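DNA photolyase (Agrobacterium tumefaciens, PDB 4U63) probably repairs cyclobutane pyrimidine dimers in DNA using light, with FAD as cofactor and methenyltetrahydrofolate as antenna chromophore. Local coordinates at residues F325-T338 with L372-W386. Residues are numbered along the deposited sequence; the frame is centred on the assembly and turned at random. Where two conformers were deposited one is given.
With SO4 (sulfate ion), chain M.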
loop_
_atom_site.group_PDB
_atom_site.type_symbol
_atom_site.label_atom_id
_atom_site.label_comp_id
_atom_site.label_asym_id
_atom_site.label_seq_id
_atom_site.Cartn_x
_atom_site.Cartn_y
_atom_site.Cartn_z
ATOM N N PHE A 325 -18.813 20.765 -3.206
ATOM C CA PHE A 325 -18.577 20.868 -1.770
ATOM C C PHE A 325 -17.553 21.966 -1.506
ATOM O O PHE A 325 -16.537 22.033 -2.195
ATOM C CB PHE A 325 -18.086 19.537 -1.206
ATOM C CG PHE A 325 -18.303 19.399 0.258
ATOM C CD1 PHE A 325 -17.397 19.928 1.159
ATOM C CD2 PHE A 325 -19.424 18.746 0.741
ATOM C CE1 PHE A 325 -17.605 19.804 2.522
ATOM C CE2 PHE A 325 -19.639 18.614 2.100
ATOM C CZ PHE A 325 -18.733 19.147 2.992
ATOM N N SER A 326 -17.825 22.823 -0.523
ATOM C CA SER A 326 -16.937 23.952 -0.218
ATOM C C SER A 326 -15.991 23.602 0.928
ATOM O O SER A 326 -16.347 23.690 2.100
ATOM C CB SER A 326 -17.742 25.212 0.116
ATOM O OG SER A 326 -16.879 26.328 0.284
ATOM N N TRP A 327 -14.777 23.198 0.575
ATOM C CA TRP A 327 -13.783 22.811 1.576
ATOM C C TRP A 327 -13.167 24.061 2.155
ATOM O O TRP A 327 -13.084 25.085 1.474
ATOM C CB TRP A 327 -12.694 21.932 0.960
ATOM C CG TRP A 327 -13.234 20.694 0.334
ATOM C CD1 TRP A 327 -13.259 20.392 -0.990
ATOM C CD2 TRP A 327 -13.854 19.595 1.011
ATOM N NE1 TRP A 327 -13.852 19.164 -1.185
ATOM C CE2 TRP A 327 -14.225 18.655 0.030
ATOM C CE3 TRP A 327 -14.128 19.313 2.354
ATOM C CZ2 TRP A 327 -14.859 17.450 0.346
ATOM C CZ3 TRP A 327 -14.758 18.113 2.673
ATOM C CH2 TRP A 327 -15.120 17.198 1.673
ATOM N N ARG A 328 -12.745 23.978 3.409
ATOM C CA ARG A 328 -12.052 25.091 4.057
ATOM C C ARG A 328 -10.671 25.297 3.471
ATOM O O ARG A 328 -9.982 24.337 3.126
ATOM C CB ARG A 328 -11.935 24.871 5.566
ATOM C CG ARG A 328 -13.210 25.217 6.308
ATOM C CD ARG A 328 -13.126 24.918 7.796
ATOM N NE ARG A 328 -12.046 25.651 8.456
ATOM C CZ ARG A 328 -12.072 26.946 8.756
ATOM N NH1 ARG A 328 -13.133 27.718 8.465
ATOM N NH2 ARG A 328 -11.018 27.497 9.361
ATOM N N ASP A 329 -10.292 26.568 3.346
ATOM C CA ASP A 329 -8.933 26.957 3.017
ATOM C C ASP A 329 -8.275 27.280 4.349
ATOM O O ASP A 329 -8.330 28.420 4.824
ATOM C CB ASP A 329 -8.931 28.167 2.073
ATOM C CG ASP A 329 -7.522 28.667 1.734
ATOM O OD1 ASP A 329 -6.521 27.994 2.064
ATOM O OD2 ASP A 329 -7.422 29.751 1.127
ATOM N N ASP A 330 -7.665 26.259 4.955
ATOM C CA ASP A 330 -7.077 26.370 6.290
ATOM C C ASP A 330 -5.837 25.483 6.385
ATOM O O ASP A 330 -5.848 24.395 6.989
ATOM C CB ASP A 330 -8.123 26.001 7.350
ATOM C CG ASP A 330 -7.690 26.353 8.767
ATOM O OD1 ASP A 330 -6.488 26.598 9.019
ATOM O OD2 ASP A 330 -8.574 26.374 9.648
ATOM N N GLU A 331 -4.760 25.968 5.778
ATOM C CA GLU A 331 -3.506 25.225 5.733
ATOM C C GLU A 331 -2.911 25.044 7.144
ATOM O O GLU A 331 -2.242 24.048 7.408
ATOM C CB GLU A 331 -2.531 25.921 4.775
ATOM C CG GLU A 331 -1.207 25.212 4.542
ATOM C CD GLU A 331 -1.306 23.891 3.781
ATOM O OE1 GLU A 331 -2.408 23.500 3.286
ATOM O OE2 GLU A 331 -0.242 23.237 3.678
ATOM N N LYS A 332 -3.170 25.990 8.047
ATOM C CA LYS A 332 -2.737 25.862 9.443
ATOM C C LYS A 332 -3.312 24.591 10.112
ATOM O O LYS A 332 -2.563 23.834 10.737
ATOM C CB LYS A 332 -3.110 27.126 10.222
ATOM C CG LYS A 332 -2.712 27.151 11.688
ATOM C CD LYS A 332 -3.164 28.457 12.334
ATOM C CE LYS A 332 -2.947 28.453 13.837
ATOM N NZ LYS A 332 -1.505 28.535 14.196
ATOM N N SER A 333 -4.621 24.355 9.970
ATOM C CA SER A 333 -5.248 23.156 10.539
ATOM C C SER A 333 -4.755 21.889 9.842
ATOM O O SER A 333 -4.589 20.848 10.483
ATOM C CB SER A 333 -6.776 23.240 10.462
ATOM O OG SER A 333 -7.227 23.227 9.115
ATOM N N PHE A 334 -4.525 21.975 8.532
ATOM C CA PHE A 334 -3.995 20.842 7.787
ATOM C C PHE A 334 -2.629 20.469 8.324
ATOM O O PHE A 334 -2.351 19.306 8.543
ATOM C CB PHE A 334 -3.879 21.133 6.294
ATOM C CG PHE A 334 -3.254 20.009 5.523
ATOM C CD1 PHE A 334 -3.911 18.786 5.395
ATOM C CD2 PHE A 334 -2.005 20.161 4.932
ATOM C CE1 PHE A 334 -3.331 17.744 4.689
ATOM C CE2 PHE A 334 -1.425 19.121 4.223
ATOM C CZ PHE A 334 -2.086 17.912 4.103
ATOM N N LYS A 335 -1.780 21.471 8.529
ATOM C CA LYS A 335 -0.452 21.231 9.101
ATOM C C LYS A 335 -0.541 20.609 10.498
ATOM O O LYS A 335 0.201 19.665 10.803
ATOM C CB LYS A 335 0.386 22.519 9.118
ATOM C CG LYS A 335 0.956 22.886 7.757
ATOM C CD LYS A 335 1.829 24.126 7.857
ATOM C CE LYS A 335 2.146 24.704 6.490
ATOM N NZ LYS A 335 2.884 25.987 6.620
ATOM N N ALA A 336 -1.452 21.111 11.337
ATOM C CA ALA A 336 -1.634 20.540 12.676
ATOM C C ALA A 336 -2.003 19.063 12.574
ATOM O O ALA A 336 -1.502 18.236 13.330
ATOM C CB ALA A 336 -2.691 21.297 13.457
ATOM N N TRP A 337 -2.872 18.736 11.618
ATOM C CA TRP A 337 -3.245 17.349 11.356
ATOM C C TRP A 337 -2.019 16.495 10.967
ATOM O O TRP A 337 -1.767 15.440 11.579
ATOM C CB TRP A 337 -4.351 17.311 10.280
ATOM C CG TRP A 337 -4.818 15.934 9.882
ATOM C CD1 TRP A 337 -5.723 15.154 10.541
ATOM C CD2 TRP A 337 -4.417 15.193 8.725
ATOM N NE1 TRP A 337 -5.893 13.965 9.884
ATOM C CE2 TRP A 337 -5.108 13.962 8.759
ATOM C CE3 TRP A 337 -3.536 15.446 7.664
ATOM C CZ2 TRP A 337 -4.953 12.987 7.768
ATOM C CZ3 TRP A 337 -3.373 14.473 6.685
ATOM C CH2 TRP A 337 -4.079 13.256 6.744
ATOM N N THR A 338 -1.235 16.957 9.993
ATOM C CA THR A 338 -0.062 16.186 9.525
ATOM C C THR A 338 0.948 15.928 10.645
ATOM O O THR A 338 1.619 14.913 10.644
ATOM C CB THR A 338 0.688 16.852 8.339
ATOM O OG1 THR A 338 1.245 18.122 8.740
ATOM C CG2 THR A 338 -0.229 17.020 7.117
ATOM N N LEU A 372 -9.938 14.810 9.305
ATOM C CA LEU A 372 -9.533 15.795 8.303
ATOM C C LEU A 372 -10.710 16.308 7.472
ATOM O O LEU A 372 -10.902 17.512 7.322
ATOM C CB LEU A 372 -8.484 15.186 7.367
ATOM C CG LEU A 372 -7.904 16.122 6.311
ATOM C CD1 LEU A 372 -7.131 17.251 6.982
ATOM C CD2 LEU A 372 -7.022 15.361 5.344
ATOM N N ILE A 373 -11.501 15.370 6.957
ATOM C CA ILE A 373 -12.593 15.667 6.015
ATOM C C ILE A 373 -13.774 16.342 6.706
ATOM O O ILE A 373 -14.352 17.305 6.178
ATOM C CB ILE A 373 -13.073 14.355 5.336
ATOM C CG1 ILE A 373 -11.942 13.771 4.477
ATOM C CG2 ILE A 373 -14.328 14.577 4.486
ATOM C CD1 ILE A 373 -12.103 12.303 4.167
ATOM N N LYS A 374 -14.140 15.839 7.880
ATOM C CA LYS A 374 -15.356 16.299 8.559
ATOM C C LYS A 374 -15.088 17.316 9.645
ATOM O O LYS A 374 -15.668 18.382 9.625
ATOM C CB LYS A 374 -16.135 15.104 9.076
ATOM C CG LYS A 374 -16.487 14.186 7.917
ATOM C CD LYS A 374 -17.367 13.051 8.315
ATOM C CE LYS A 374 -17.728 12.227 7.096
ATOM N NZ LYS A 374 -18.611 11.115 7.481
ATOM N N HIS A 375 -14.206 17.007 10.582
ATOM C CA HIS A 375 -13.897 17.974 11.645
ATOM C C HIS A 375 -13.152 19.203 11.159
ATOM O O HIS A 375 -13.447 20.301 11.623
ATOM C CB HIS A 375 -13.140 17.311 12.789
ATOM C CG HIS A 375 -14.016 16.486 13.661
ATOM N ND1 HIS A 375 -14.481 15.249 13.277
ATOM C CD2 HIS A 375 -14.533 16.721 14.887
ATOM C CE1 HIS A 375 -15.239 14.752 14.231
ATOM N NE2 HIS A 375 -15.289 15.624 15.217
ATOM N N LEU A 376 -12.205 19.037 10.232
ATOM C CA LEU A 376 -11.469 20.197 9.689
ATOM C C LEU A 376 -12.015 20.692 8.340
ATOM O O LEU A 376 -11.634 21.757 7.877
ATOM C CB LEU A 376 -9.974 19.888 9.582
ATOM C CG LEU A 376 -9.335 19.338 10.859
ATOM C CD1 LEU A 376 -7.848 19.085 10.648
ATOM C CD2 LEU A 376 -9.552 20.290 12.031
ATOM N N LEU A 377 -12.906 19.919 7.722
ATOM C CA LEU A 377 -13.500 20.276 6.434
ATOM C C LEU A 377 -12.442 20.546 5.366
ATOM O O LEU A 377 -12.562 21.499 4.582
ATOM C CB LEU A 377 -14.449 21.470 6.611
ATOM C CG LEU A 377 -15.717 21.422 5.771
ATOM C CD1 LEU A 377 -16.579 20.251 6.214
ATOM C CD2 LEU A 377 -16.486 22.727 5.874
ATOM N N ILE A 378 -11.411 19.703 5.338
ATOM C CA ILE A 378 -10.308 19.848 4.395
ATOM C C ILE A 378 -10.429 18.796 3.310
ATOM O O ILE A 378 -10.755 17.638 3.592
ATOM C CB ILE A 378 -8.951 19.730 5.105
ATOM C CG1 ILE A 378 -8.697 20.986 5.937
ATOM C CG2 ILE A 378 -7.824 19.544 4.102
ATOM C CD1 ILE A 378 -7.491 20.879 6.834
ATOM N N ASP A 379 -10.172 19.218 2.074
ATOM C CA ASP A 379 -10.247 18.359 0.885
ATOM C C ASP A 379 -9.538 17.017 1.096
ATOM O O ASP A 379 -8.351 16.976 1.416
ATOM C CB ASP A 379 -9.613 19.121 -0.293
ATOM C CG ASP A 379 -9.827 18.452 -1.637
ATOM O OD1 ASP A 379 -10.145 17.251 -1.706
ATOM O OD2 ASP A 379 -9.662 19.157 -2.649
ATOM N N TRP A 380 -10.278 15.927 0.925
ATOM C CA TRP A 380 -9.719 14.576 1.106
ATOM C C TRP A 380 -8.474 14.308 0.250
ATOM O O TRP A 380 -7.607 13.527 0.637
ATOM C CB TRP A 380 -10.777 13.497 0.852
ATOM C CG TRP A 380 -11.373 13.458 -0.523
ATOM C CD1 TRP A 380 -12.532 14.051 -0.924
ATOM C CD2 TRP A 380 -10.866 12.759 -1.668
ATOM N NE1 TRP A 380 -12.774 13.782 -2.242
ATOM C CE2 TRP A 380 -11.768 12.997 -2.730
ATOM C CE3 TRP A 380 -9.733 11.971 -1.904
ATOM C CZ2 TRP A 380 -11.580 12.464 -4.007
ATOM C CZ3 TRP A 380 -9.547 11.439 -3.181
ATOM C CH2 TRP A 380 -10.470 11.690 -4.214
ATOM N N ARG A 381 -8.379 14.986 -0.898
ATOM C CA ARG A 381 -7.238 14.837 -1.789
ATOM C C ARG A 381 -5.943 15.267 -1.090
ATOM O O ARG A 381 -4.883 14.720 -1.371
ATOM C CB ARG A 381 -7.441 15.652 -3.063
ATOM C CG ARG A 381 -8.598 15.201 -3.934
ATOM C CD ARG A 381 -9.042 16.376 -4.828
ATOM N NE ARG A 381 -10.245 16.083 -5.587
ATOM C CZ ARG A 381 -11.511 16.264 -5.176
ATOM N NH1 ARG A 381 -11.819 16.756 -3.961
ATOM N NH2 ARG A 381 -12.495 15.941 -6.005
ATOM N N LYS A 382 -6.032 16.234 -0.174
ATOM C CA LYS A 382 -4.848 16.661 0.582
ATOM C C LYS A 382 -4.385 15.564 1.536
ATOM O O LYS A 382 -3.189 15.320 1.670
ATOM C CB LYS A 382 -5.116 17.959 1.332
ATOM C CG LYS A 382 -5.257 19.156 0.397
ATOM C CD LYS A 382 -5.814 20.374 1.105
ATOM C CE LYS A 382 -4.851 20.971 2.116
ATOM N NZ LYS A 382 -3.610 21.502 1.489
ATOM N N GLY A 383 -5.333 14.907 2.195
ATOM C CA GLY A 383 -5.011 13.766 3.060
ATOM C C GLY A 383 -4.433 12.598 2.267
ATOM O O GLY A 383 -3.463 11.964 2.682
ATOM N N GLU A 384 -5.052 12.314 1.122
ATOM C CA GLU A 384 -4.577 11.279 0.209
ATOM C C GLU A 384 -3.111 11.523 -0.178
ATOM O O GLU A 384 -2.280 10.596 -0.143
ATOM C CB GLU A 384 -5.484 11.244 -1.039
ATOM C CG GLU A 384 -5.323 10.012 -1.922
ATOM C CD GLU A 384 -4.208 10.103 -2.958
ATOM O OE1 GLU A 384 -3.708 11.207 -3.251
ATOM O OE2 GLU A 384 -3.831 9.043 -3.498
ATOM N N LYS A 385 -2.792 12.771 -0.543
ATOM C CA LYS A 385 -1.424 13.137 -0.920
ATOM C C LYS A 385 -0.451 12.996 0.242
ATOM O O LYS A 385 0.667 12.545 0.050
ATOM C CB LYS A 385 -1.360 14.561 -1.478
ATOM C CG LYS A 385 -1.994 14.693 -2.845
ATOM C CD LYS A 385 -1.797 16.069 -3.462
ATOM C CE LYS A 385 -2.552 16.204 -4.780
ATOM N NZ LYS A 385 -4.015 15.997 -4.648
ATOM N N TRP A 386 -0.876 13.372 1.444
ATOM C CA TRP A 386 -0.017 13.231 2.630
ATOM C C TRP A 386 0.309 11.751 2.860
ATOM O O TRP A 386 1.462 11.387 3.072
ATOM C CB TRP A 386 -0.670 13.819 3.887
ATOM C CG TRP A 386 0.202 13.647 5.111
ATOM C CD1 TRP A 386 0.022 12.755 6.140
ATOM C CD2 TRP A 386 1.408 14.357 5.409
ATOM N NE1 TRP A 386 1.037 12.883 7.061
ATOM C CE2 TRP A 386 1.900 13.856 6.639
ATOM C CE3 TRP A 386 2.116 15.369 4.765
ATOM C CZ2 TRP A 386 3.074 14.338 7.233
ATOM C CZ3 TRP A 386 3.289 15.859 5.366
ATOM C CH2 TRP A 386 3.748 15.339 6.580
HETATM S S SO4 M . -12.337 30.905 10.074
HETATM O O1 SO4 M . -11.672 29.881 10.914
HETATM O O2 SO4 M . -11.524 31.169 8.866
HETATM O O3 SO4 M . -12.478 32.147 10.857
HETATM O O4 SO4 M . -13.677 30.429 9.666
HETATM O O HOH W 1 -14.832 17.230 -3.362
HETATM O O HOH W 2 -9.161 22.033 1.833
HETATM O O HOH W 3 -10.070 23.716 9.110
HETATM O O HOH W 4 1.912 12.164 9.849
#
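Asp379, whose CA lies over the five-membered ring of Trp327, accepts two bonds at OD1 from opposite faces of its carboxylate plane: Arg381 N at 3.0 Å, which makes Asp379 the N-cap of helix 380-390, and Arg381 NH1, the salt-bridge partner. Asp379 CA stands 12° off the normal of that ring, a CH-pi contact, while water 1 joins Trp327 NE1 to Arg381 NH1. The site belongs to the all-helical FAD-binding domain of photolyases, where the chain entering helix 331-338 packs on the turn that joins helix 362-375 to helix 380-390. Within the turn Leu377 has positive phi, and its carbonyl O receives Arg328 N at 2.7 Å with an N-H...O angle of 158°. The Arg328 guanidinium binds Asp330 OD2 and a sulfate, probably from the crystallisation liquor; NE uses water 3, shared with Leu376 O and Ser333 OG. Between the helices, which cross at -36°, Phe334 is a knob among Leu372, Lys382, Gly383 and Trp386. Lys382, its chain folded back at its outer end, lies over the Phe334 face: NZ is 4.3 Å from the ring centroid, a cation-pi contact, and forms a salt bridge with Glu331 OE1 at 2.9 Å, using the syn lone pair of that oxygen. Leu372 CD2 lies over the face of the six-membered ring of Trp337, a CH-pi contact; Trp337 NE1 bonds Val368 O. Near the antenna folate, Thr338 lies over Trp386, its CG2 3.6 Å from Trp386 CD2, and water 4 links Trp386 NE1 to Thr338 O.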